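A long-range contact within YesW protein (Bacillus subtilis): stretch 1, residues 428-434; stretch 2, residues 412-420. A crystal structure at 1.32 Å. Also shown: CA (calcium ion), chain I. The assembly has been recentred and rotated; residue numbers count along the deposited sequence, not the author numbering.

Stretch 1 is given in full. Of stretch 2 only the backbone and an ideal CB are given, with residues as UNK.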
# COMPACT_ATOMS: atom_id res chain seq x y z
N GLN A 428 7.84 16.73 8.62
CA GLN A 428 6.47 16.51 8.22
C GLN A 428 5.52 17.10 9.23
O GLN A 428 5.65 16.87 10.43
CB GLN A 428 6.20 15.01 8.07
CG GLN A 428 7.10 14.35 7.04
CD GLN A 428 6.60 12.98 6.65
OE1 GLN A 428 5.42 12.79 6.36
NE2 GLN A 428 7.51 12.01 6.62
N GLU A 429 4.56 17.86 8.74
CA GLU A 429 3.43 18.30 9.55
C GLU A 429 2.47 17.14 9.76
O GLU A 429 2.49 16.15 9.01
CB GLU A 429 2.71 19.45 8.84
CG GLU A 429 3.46 20.79 8.87
CD GLU A 429 4.79 20.77 8.12
OE1 GLU A 429 4.81 20.46 6.91
OE2 GLU A 429 5.84 21.07 8.75
N VAL A 430 1.64 17.26 10.78
CA VAL A 430 0.61 16.26 11.03
C VAL A 430 -0.69 16.99 11.34
O VAL A 430 -0.67 18.12 11.84
CB VAL A 430 0.97 15.28 12.18
CG1 VAL A 430 2.26 14.52 11.86
CG2 VAL A 430 1.10 16.01 13.50
N TRP A 431 -1.81 16.38 10.99
CA TRP A 431 -3.09 16.98 11.31
C TRP A 431 -4.15 15.97 11.65
O TRP A 431 -4.17 14.86 11.13
CB TRP A 431 -3.59 17.96 10.24
CG TRP A 431 -3.91 17.44 8.84
CD1 TRP A 431 -5.16 17.16 8.34
CD2 TRP A 431 -3.00 17.24 7.76
NE1 TRP A 431 -5.07 16.78 7.03
CE2 TRP A 431 -3.76 16.82 6.64
CE3 TRP A 431 -1.61 17.37 7.62
CZ2 TRP A 431 -3.18 16.53 5.40
CZ3 TRP A 431 -1.03 17.08 6.39
CH2 TRP A 431 -1.82 16.67 5.30
N ALA A 432 -5.05 16.38 12.55
CA ALA A 432 -6.15 15.56 13.01
C ALA A 432 -7.04 16.41 13.89
O ALA A 432 -6.58 17.37 14.51
CB ALA A 432 -5.62 14.38 13.81
N ASN A 433 -8.32 16.03 13.95
CA ASN A 433 -9.30 16.70 14.83
C ASN A 433 -9.33 18.21 14.62
O ASN A 433 -9.54 18.97 15.57
CB ASN A 433 -9.05 16.33 16.31
CG ASN A 433 -10.27 16.57 17.19
OD1 ASN A 433 -11.41 16.36 16.77
ND2 ASN A 433 -10.04 16.99 18.42
N GLY A 434 -9.13 18.64 13.37
CA GLY A 434 -9.31 20.05 13.01
C GLY A 434 -8.14 20.98 13.27
O GLY A 434 -8.26 22.19 13.09
N UNK A 412 -13.74 10.45 19.64
CA UNK A 412 -13.20 9.63 18.57
C UNK A 412 -12.53 10.54 17.53
O UNK A 412 -13.17 11.44 16.99
CB UNK A 412 -14.30 8.78 17.93
N UNK A 413 -11.24 10.34 17.30
CA UNK A 413 -10.53 11.04 16.23
C UNK A 413 -10.30 10.03 15.13
O UNK A 413 -9.39 9.20 15.22
CB UNK A 413 -9.21 11.65 16.71
N UNK A 414 -11.12 10.09 14.08
CA UNK A 414 -11.15 9.02 13.09
C UNK A 414 -10.14 9.12 11.96
O UNK A 414 -9.95 8.14 11.23
CB UNK A 414 -12.55 8.96 12.48
N UNK A 415 -9.53 10.28 11.79
CA UNK A 415 -8.59 10.51 10.70
C UNK A 415 -7.38 11.28 11.21
O UNK A 415 -7.50 12.14 12.09
CB UNK A 415 -9.26 11.27 9.55
N UNK A 416 -6.22 10.99 10.63
CA UNK A 416 -5.02 11.77 10.87
C UNK A 416 -4.09 11.63 9.69
O UNK A 416 -4.07 10.57 9.07
CB UNK A 416 -4.33 11.33 12.16
N UNK A 417 -3.35 12.69 9.39
CA UNK A 417 -2.42 12.69 8.26
C UNK A 417 -1.04 13.16 8.67
O UNK A 417 -0.89 13.90 9.65
CB UNK A 417 -2.95 13.58 7.13
N UNK A 418 -0.04 12.73 7.91
CA UNK A 418 1.33 13.20 8.08
C UNK A 418 1.89 13.46 6.70
O UNK A 418 1.85 12.59 5.83
CB UNK A 418 2.19 12.19 8.85
N UNK A 419 2.42 14.67 6.50
CA UNK A 419 3.02 15.09 5.23
C UNK A 419 3.73 16.41 5.41
O UNK A 419 3.27 17.28 6.15
CB UNK A 419 1.96 15.20 4.13
N UNK A 420 4.85 16.58 4.71
CA UNK A 420 5.51 17.88 4.67
C UNK A 420 4.73 18.78 3.73
O UNK A 420 4.86 18.68 2.50
CB UNK A 420 6.97 17.75 4.23
CA CA I . 7.45 20.97 6.95

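The two stretches run antiparallel, at 167° between strand directions, and four backbone hydrogen bonds, one of them weak, join the two strands. Position 412 lies beyond this pairing. Its CA-to-CB bond points away, and no atom of stretch 1 comes within 5.5 Å of the ideal CB, so almost any side chain would fit; it is Asp412, whose O accepts a hydrogen bond from a water that also donates to Asn433 OD1.

Position 413 points toward stretch 1, with its ideal CB 4.7 Å from Asn433 CB and 5.4 Å from Ala432 CB. A small or medium apolar side chain would fill that gap, and valine, isoleucine, leucine or alanine would all be reasonable. The residue is Val413, with chi1 in the t well; its CG1 lies 3.9 Å from Ala432 CB and 4.0 Å from Asn433 CB.

At position 414 the backbone angles of -86/-15 are open to most residues and stretch 1 is out of reach, so nothing visible demands the glycine found there, Gly414. Position 415 is set sideways with no atom of stretch 1 within 5.5 Å of its ideal CB, which leaves the choice wide, long polar chains included. Arg415 leads its side chain away; its main chain does more, a water donating to Arg415 O and accepting from Asn433 N.

An ideal CB at position 416 would lie 3.7 Å from both Trp431 O and Ala432 CB, just touching them, so a small residue such as alanine, serine or glycine fits easily while nothing visible demands glycine. Gly416 is present, and its CA makes a CA-H...O contact of 3.2 Å with Trp431 O.

Position 417 is paired with Trp431, and its CB direction shares a face of the sheet with the indole. The ideal CB sits 3.4 Å from Trp431 CE2, a tight fit over the ring that favours an apolar chain able to lead onward, such as methionine or leucine. Met417 places its CB over one face of the six-membered ring, 3.5 Å from its centroid, while SD lies obliquely at 5.3 Å from that centroid. Two backbone bonds hold the pair: Met417 N to Trp431 O at 2.9 Å and Trp431 N to Met417 O at 3.0 Å.

Position 418 turns to the other face, beside Val430 CG1 and Gln428 OE1. Alanine, serine or valine could be considered; Ala418 CB packs 3.9 Å from Val430 CG1.

Position 419 returns to the tryptophan side, where the ideal CB is 4.2 Å from Trp431 CZ3, and a small apolar group suffices. Ala419 supplies it, and its N donates to Glu429 O at 2.9 Å; the return bond from Glu429 N to Ala419 O is weak.

Position 420 has its ideal CB 4.4 Å from Glu429 OE1, near the calcium that Glu429 binds. A carboxylate is the natural choice, with asparagine a possible neutral ligand. Asp420 OD1 binds the ion at 2.3 Å, so its 3.1 Å approach to Glu429 OE1 is one of two ligands sharing a metal.

Stretch 2 (412-420) DVGRGMAAD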
# COMPACT_ATOMS: atom_id res chain seq x y z
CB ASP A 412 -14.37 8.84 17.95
CG ASP A 412 -13.95 7.89 16.84
OD1 ASP A 412 -12.76 7.85 16.45
OD2 ASP A 412 -14.84 7.17 16.34
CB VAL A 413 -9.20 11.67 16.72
CG1 VAL A 413 -8.50 12.42 15.57
CG2 VAL A 413 -9.47 12.62 17.89
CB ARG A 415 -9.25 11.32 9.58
CG ARG A 415 -10.48 10.70 8.94
CD ARG A 415 -10.12 9.44 8.16
NE ARG A 415 -11.25 9.05 7.32
CZ ARG A 415 -11.42 9.43 6.07
NH1 ARG A 415 -10.52 10.20 5.46
NH2 ARG A 415 -12.50 9.03 5.41
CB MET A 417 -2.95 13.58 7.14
CG MET A 417 -3.52 12.82 5.97
SD MET A 417 -2.28 11.92 5.02
CE MET A 417 -1.34 13.28 4.32
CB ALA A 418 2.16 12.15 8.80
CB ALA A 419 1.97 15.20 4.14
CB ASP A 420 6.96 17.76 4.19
CG ASP A 420 7.72 19.06 4.32
OD1 ASP A 420 7.15 20.03 4.87
OD2 ASP A 420 8.89 19.13 3.88
O HOH W 1 -12.44 14.08 15.65
O HOH W 2 -9.34 14.04 12.24
O HOH W 3 9.55 21.03 5.83
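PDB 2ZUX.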